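Local structure of probable tRNA pseudouridine synthase D (Methanosarcina mazei, 1Z2Z) at residues Arg136-Asn141 / Lys409-Phe414; Pro167-Ile172 / Ile280-Arg285. The protein probably converts uridine 13 of transfer RNAs to pseudouridine, as a member of the TruD family of pseudouridine synthases. All blocks are in the same frame, centred on the assembly; numbering follows the deposited sequence.

Contact 1 (Arg136-Asn141 / Lys409-Phe414); sequences RITVRN and KAVLEF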
loop_
_atom_site.group_PDB
_atom_site.type_symbol
_atom_site.label_atom_id
_atom_site.label_comp_id
_atom_site.label_asym_id
_atom_site.label_seq_id
_atom_site.Cartn_x
_atom_site.Cartn_y
_atom_site.Cartn_z
ATOM N N ARG A 136 -0.766 16.292 -5.382
ATOM C CA ARG A 136 -1.304 17.175 -6.408
ATOM C C ARG A 136 -1.279 16.323 -7.669
ATOM O O ARG A 136 -0.361 16.446 -8.474
ATOM C CB ARG A 136 -0.381 18.378 -6.579
ATOM C CG ARG A 136 -0.688 19.257 -7.770
ATOM C CD ARG A 136 -1.520 20.443 -7.353
ATOM N NE ARG A 136 -1.986 21.218 -8.498
ATOM C CZ ARG A 136 -2.713 22.328 -8.398
ATOM N NH1 ARG A 136 -3.099 22.970 -9.492
ATOM N NH2 ARG A 136 -3.049 22.803 -7.203
ATOM N N ILE A 137 -2.264 15.443 -7.824
ATOM C CA ILE A 137 -2.321 14.562 -8.985
ATOM C C ILE A 137 -3.202 15.156 -10.071
ATOM O O ILE A 137 -4.095 15.944 -9.787
ATOM C CB ILE A 137 -2.846 13.167 -8.587
ATOM C CG1 ILE A 137 -1.986 12.621 -7.447
ATOM C CG2 ILE A 137 -2.798 12.211 -9.777
ATOM C CD1 ILE A 137 -2.471 11.301 -6.897
ATOM N N THR A 138 -2.935 14.782 -11.316
ATOM C CA THR A 138 -3.694 15.286 -12.455
ATOM C C THR A 138 -4.111 14.143 -13.364
ATOM O O THR A 138 -3.260 13.439 -13.901
ATOM C CB THR A 138 -2.852 16.255 -13.287
ATOM O OG1 THR A 138 -2.561 17.422 -12.509
ATOM C CG2 THR A 138 -3.594 16.650 -14.566
ATOM N N VAL A 139 -5.417 13.967 -13.538
ATOM C CA VAL A 139 -5.937 12.917 -14.400
ATOM C C VAL A 139 -6.209 13.633 -15.725
ATOM O O VAL A 139 -6.742 14.746 -15.728
ATOM C CB VAL A 139 -7.264 12.305 -13.816
ATOM C CG1 VAL A 139 -7.608 11.002 -14.518
ATOM C CG2 VAL A 139 -7.127 12.059 -12.315
ATOM N N ARG A 140 -5.812 13.016 -16.839
ATOM C CA ARG A 140 -5.999 13.588 -18.184
ATOM C C ARG A 140 -6.658 12.599 -19.151
ATOM O O ARG A 140 -6.603 11.388 -18.944
ATOM C CB ARG A 140 -4.646 14.007 -18.786
ATOM C CG ARG A 140 -3.949 15.171 -18.118
ATOM C CD ARG A 140 -2.673 15.511 -18.864
ATOM N NE ARG A 140 -1.922 16.599 -18.236
ATOM C CZ ARG A 140 -2.351 17.854 -18.135
ATOM N NH1 ARG A 140 -1.603 18.770 -17.543
ATOM N NH2 ARG A 140 -3.531 18.203 -18.624
ATOM N N ASN A 141 -7.271 13.131 -20.209
ATOM C CA ASN A 141 -7.918 12.322 -21.249
ATOM C C ASN A 141 -9.232 11.659 -20.834
ATOM O O ASN A 141 -9.473 10.477 -21.109
ATOM C CB ASN A 141 -6.961 11.242 -21.756
ATOM C CG ASN A 141 -7.293 10.789 -23.160
ATOM O OD1 ASN A 141 -6.821 9.750 -23.623
ATOM N ND2 ASN A 141 -8.100 11.580 -23.855
ATOM N N LYS A 409 -9.528 17.332 -17.812
ATOM C CA LYS A 409 -8.515 16.881 -16.865
ATOM C C LYS A 409 -9.001 17.180 -15.453
ATOM O O LYS A 409 -9.852 18.045 -15.258
ATOM C CB LYS A 409 -7.194 17.608 -17.109
ATOM C CG LYS A 409 -7.300 19.104 -16.865
ATOM C CD LYS A 409 -5.959 19.782 -16.916
ATOM C CE LYS A 409 -6.126 21.226 -16.542
ATOM N NZ LYS A 409 -4.873 21.997 -16.711
ATOM N N ALA A 410 -8.456 16.477 -14.468
ATOM C CA ALA A 410 -8.859 16.693 -13.078
ATOM C C ALA A 410 -7.625 16.850 -12.199
ATOM O O ALA A 410 -6.690 16.065 -12.300
ATOM C CB ALA A 410 -9.700 15.520 -12.601
ATOM N N VAL A 411 -7.620 17.865 -11.344
ATOM C CA VAL A 411 -6.485 18.101 -10.460
ATOM C C VAL A 411 -6.822 17.742 -9.014
ATOM O O VAL A 411 -7.289 18.591 -8.261
ATOM C CB VAL A 411 -6.045 19.585 -10.484
ATOM C CG1 VAL A 411 -4.846 19.791 -9.577
ATOM C CG2 VAL A 411 -5.706 20.005 -11.898
ATOM N N LEU A 412 -6.575 16.493 -8.626
ATOM C CA LEU A 412 -6.853 16.036 -7.267
ATOM C C LEU A 412 -5.711 16.328 -6.302
ATOM O O LEU A 412 -4.647 15.731 -6.419
ATOM C CB LEU A 412 -7.112 14.533 -7.267
ATOM C CG LEU A 412 -8.513 14.089 -7.689
ATOM C CD1 LEU A 412 -8.529 12.587 -7.962
ATOM C CD2 LEU A 412 -9.504 14.465 -6.585
ATOM N N GLU A 413 -5.916 17.221 -5.339
ATOM C CA GLU A 413 -4.852 17.527 -4.383
ATOM C C GLU A 413 -5.283 17.296 -2.947
ATOM O O GLU A 413 -6.194 17.952 -2.455
ATOM C CB GLU A 413 -4.393 18.967 -4.546
ATOM C CG GLU A 413 -5.525 19.945 -4.568
ATOM C CD GLU A 413 -5.070 21.307 -5.011
ATOM O OE1 GLU A 413 -5.942 22.168 -5.281
ATOM O OE2 GLU A 413 -3.836 21.513 -5.084
ATOM N N PHE A 414 -4.619 16.372 -2.268
ATOM C CA PHE A 414 -4.966 16.067 -0.889
ATOM C C PHE A 414 -3.707 15.705 -0.108
ATOM O O PHE A 414 -2.595 16.025 -0.534
ATOM C CB PHE A 414 -5.949 14.907 -0.885
ATOM C CG PHE A 414 -5.481 13.722 -1.681
ATOM C CD1 PHE A 414 -4.687 12.743 -1.102
ATOM C CD2 PHE A 414 -5.839 13.572 -3.006
ATOM C CE1 PHE A 414 -4.245 11.635 -1.848
ATOM C CE2 PHE A 414 -5.401 12.469 -3.751
ATOM C CZ PHE A 414 -4.614 11.506 -3.166
#
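Arg136 loses the most surface here, and its side chain reaches across to the neighbouring strand. CG is anti to the backbone N (chi1 170°), and the chain then bends at chi2 (97°). The guanidinium therefore lies over Val411, whose CG1 sits against one face, offset toward the rim and 3.4 Å from Arg136 NE. At the edge of the same group, near its plane, Arg136 NH2 forms a salt bridge with Glu413 OE2 at 2.6 Å. Its hydrogen bond is weak, and the guanidinium and carboxylate planes are 79° apart. Strands 130-142 and 408-417 run antiparallel here, as partners in the mixed sheet of the pseudouridine synthase fold. Ile137 and Leu412 form a hydrogen-bonded pair: Ile137 N donates to Leu412 O at 2.8 Å, and the return bond is weak. In the next such pair, the bonds Val139 N to Ala410 O and Ala410 N to Val139 O are both 2.7 Å. Ile137, Val139, Ala410 and Leu412 share one face of the sheet. Ile137 and Leu412 pack there on Leu426 of helix 423-430, and Ile137 CD1 meets the Phe414 ring. On the other face Lys409 lies alongside Arg140, with Lys409 CD 3.4 Å from Arg140 NH2. The like-charged Arg140 NH2 and Lys409 NZ come within 4.5 Å. Glu402, in a long, weak ion pair with each, probably offsets this in part. A salt bridge to Asp32 holds Arg140 NE.

Contact 2 (Pro167-Ile172 / Ile280-Arg285); sequences PNFFGI and IILCRR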
loop_
_atom_site.group_PDB
_atom_site.type_symbol
_atom_site.label_atom_id
_atom_site.label_comp_id
_atom_site.label_asym_id
_atom_site.label_seq_id
_atom_site.Cartn_x
_atom_site.Cartn_y
_atom_site.Cartn_z
ATOM N N PRO A 167 -12.406 4.115 1.550
ATOM C CA PRO A 167 -12.143 2.865 2.264
ATOM C C PRO A 167 -10.676 2.555 2.391
ATOM O O PRO A 167 -9.889 2.865 1.504
ATOM C CB PRO A 167 -12.905 1.817 1.446
ATOM C CG PRO A 167 -12.970 2.416 0.086
ATOM C CD PRO A 167 -13.242 3.874 0.366
ATOM N N ASN A 168 -10.312 1.944 3.508
ATOM C CA ASN A 168 -8.923 1.605 3.732
ATOM C C ASN A 168 -8.552 0.256 3.125
ATOM O O ASN A 168 -7.978 -0.602 3.800
ATOM C CB ASN A 168 -8.613 1.597 5.224
ATOM C CG ASN A 168 -7.134 1.709 5.492
ATOM O OD1 ASN A 168 -6.547 2.773 5.269
ATOM N ND2 ASN A 168 -6.506 0.607 5.936
ATOM N N PHE A 169 -8.878 0.078 1.846
ATOM C CA PHE A 169 -8.592 -1.165 1.119
ATOM C C PHE A 169 -7.097 -1.449 0.955
ATOM O O PHE A 169 -6.276 -0.530 0.951
ATOM C CB PHE A 169 -9.216 -1.110 -0.277
ATOM C CG PHE A 169 -10.705 -1.361 -0.308
ATOM C CD1 PHE A 169 -11.228 -2.597 0.057
ATOM C CD2 PHE A 169 -11.579 -0.375 -0.762
ATOM C CE1 PHE A 169 -12.596 -2.847 -0.032
ATOM C CE2 PHE A 169 -12.950 -0.617 -0.853
ATOM C CZ PHE A 169 -13.458 -1.853 -0.490
ATOM N N PHE A 170 -6.751 -2.727 0.807
ATOM C CA PHE A 170 -5.360 -3.126 0.600
ATOM C C PHE A 170 -5.094 -3.180 -0.907
ATOM O O PHE A 170 -5.524 -4.106 -1.601
ATOM C CB PHE A 170 -5.065 -4.490 1.253
ATOM C CG PHE A 170 -4.542 -4.388 2.674
ATOM C CD1 PHE A 170 -3.212 -4.046 2.921
ATOM C CD2 PHE A 170 -5.399 -4.554 3.763
ATOM C CE1 PHE A 170 -2.748 -3.864 4.222
ATOM C CE2 PHE A 170 -4.946 -4.372 5.069
ATOM C CZ PHE A 170 -3.623 -4.026 5.297
ATOM N N GLY A 171 -4.381 -2.164 -1.398
ATOM C CA GLY A 171 -4.059 -2.051 -2.814
ATOM C C GLY A 171 -3.484 -3.278 -3.498
ATOM O O GLY A 171 -2.841 -4.114 -2.866
ATOM N N ILE A 172 -3.704 -3.370 -4.805
ATOM C CA ILE A 172 -3.217 -4.497 -5.590
ATOM C C ILE A 172 -1.692 -4.621 -5.538
ATOM O O ILE A 172 -1.146 -5.693 -5.788
ATOM C CB ILE A 172 -3.708 -4.393 -7.073
ATOM C CG1 ILE A 172 -3.174 -5.568 -7.901
ATOM C CG2 ILE A 172 -3.256 -3.078 -7.686
ATOM C CD1 ILE A 172 -3.630 -6.940 -7.415
ATOM N N ILE A 280 -12.518 -8.088 1.463
ATOM C CA ILE A 280 -13.852 -8.636 1.276
ATOM C C ILE A 280 -14.764 -8.067 2.352
ATOM O O ILE A 280 -15.781 -7.441 2.047
ATOM C CB ILE A 280 -13.821 -10.154 1.402
ATOM C CG1 ILE A 280 -12.741 -10.707 0.468
ATOM C CG2 ILE A 280 -15.159 -10.731 1.046
ATOM C CD1 ILE A 280 -12.617 -12.187 0.513
ATOM N N ILE A 281 -14.373 -8.277 3.613
ATOM C CA ILE A 281 -15.141 -7.806 4.761
ATOM C C ILE A 281 -15.527 -6.338 4.663
ATOM O O ILE A 281 -16.683 -5.978 4.887
ATOM C CB ILE A 281 -14.363 -8.018 6.074
ATOM C CG1 ILE A 281 -14.312 -9.514 6.406
ATOM C CG2 ILE A 281 -15.013 -7.221 7.214
ATOM C CD1 ILE A 281 -13.354 -9.877 7.521
ATOM N N LEU A 282 -14.560 -5.496 4.329
ATOM C CA LEU A 282 -14.803 -4.068 4.215
ATOM C C LEU A 282 -15.877 -3.751 3.178
ATOM O O LEU A 282 -16.615 -2.767 3.311
ATOM C CB LEU A 282 -13.514 -3.355 3.837
ATOM C CG LEU A 282 -13.362 -1.988 4.499
ATOM C CD1 LEU A 282 -12.015 -1.403 4.094
ATOM C CD2 LEU A 282 -14.507 -1.058 4.104
ATOM N N CYS A 283 -15.954 -4.593 2.148
ATOM C CA CYS A 283 -16.918 -4.445 1.059
ATOM C C CYS A 283 -18.296 -4.865 1.512
ATOM O O CYS A 283 -19.259 -4.098 1.437
ATOM C CB CYS A 283 -16.510 -5.326 -0.125
ATOM S SG CYS A 283 -15.024 -4.811 -1.001
ATOM N N ARG A 284 -18.377 -6.112 1.963
ATOM C CA ARG A 284 -19.623 -6.683 2.446
ATOM C C ARG A 284 -20.261 -5.676 3.399
ATOM O O ARG A 284 -21.464 -5.446 3.354
ATOM C CB ARG A 284 -19.336 -7.999 3.170
ATOM C CG ARG A 284 -20.383 -9.060 2.949
ATOM C CD ARG A 284 -20.450 -9.471 1.486
ATOM N NE ARG A 284 -19.360 -10.356 1.082
ATOM C CZ ARG A 284 -19.094 -10.679 -0.183
ATOM N NH1 ARG A 284 -19.837 -10.180 -1.164
ATOM N NH2 ARG A 284 -18.092 -11.502 -0.474
ATOM N N ARG A 285 -19.450 -5.054 4.248
ATOM C CA ARG A 285 -19.982 -4.078 5.183
ATOM C C ARG A 285 -20.470 -2.825 4.468
ATOM O O ARG A 285 -21.415 -2.179 4.921
ATOM C CB ARG A 285 -18.934 -3.708 6.229
ATOM C CG ARG A 285 -19.444 -2.759 7.301
ATOM C CD ARG A 285 -18.589 -2.880 8.547
ATOM N NE ARG A 285 -19.050 -2.037 9.643
ATOM C CZ ARG A 285 -19.149 -0.715 9.574
ATOM N NH1 ARG A 285 -19.574 -0.031 10.627
ATOM N NH2 ARG A 285 -18.825 -0.082 8.455
#
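Phe169 and Leu282 bury the most surface in this contact. Their side chains cross obliquely. Leu282 CD1 lies over one face of the Phe169 ring, 4.3 Å above its plane and offset toward the rim. Nearer the backbone, Leu282 CB comes within 4.0 Å of Phe169 CE1. Cys283, the next residue of the helix, meets the ring at its edge. Cys283 SG lies 3.3 Å from Phe169 CE1 and 3.4 Å from Phe169 CZ. Cys283 SG is 4.4 Å from the centroid of the Phe169 ring and 73° off the ring normal, so this is an edge-on sulfur-aromatic contact.

The leucine branches also reach the backbone and ring of the residues before Phe169. Leu282 CD1 is 3.8 Å from Asn168 N, and Leu282 CD2 is 4.2 Å from Pro167 CB. Asn168 is the centre of an inverse gamma turn, in which Phe169 N makes a weak bond to Pro167 O. The turn begins at Pro167, the last residue of the short strand 165-167. CG of Phe169 is anti to its carbonyl carbon (chi1 -78°), which sends the ring toward Leu282 and Cys283.

Further out, Asn168 O is hydrogen-bonded to Tyr278 OH, and the backbone of Asn168 is bonded to that of Val388. Phe169 also touches Asn279 and Ile286 of helix 263-287, and Arg427 of helix 423-430. Leu282 packs on Val388. Within the TRUD part of the chain, the contact joins the loop after strand 165-167 to helix 263-287, away from the predicted nucleophile.

No hydrogen bond links the two segments. The hold is apolar, probably from burial and dispersion, to which the polarisable sulfur at the ring edge may add. A polar tie between loop and helix comes from Tyr278 OH, one turn before Leu282.

How the contacts relate
The centres of contacts 1 and 2 are 24 Å apart, and their nearest atoms are about 11 Å apart, so they do not touch. Along the chain, contact 2 is nested inside the loop closed by contact 1. Strand pairing at contact 1 brings together parts of the chain separated by 267 residues, and that interval contains both segments of contact 2. Helix 423-430 reaches both: Leu426 meets contact 1, while Glu428 meets Pro167 of contact 2. Contact 1 is near the predicted nucleophile, with the Ile137 side chain about 8 Å from that of Asp86. Contact 2 lies away from that site.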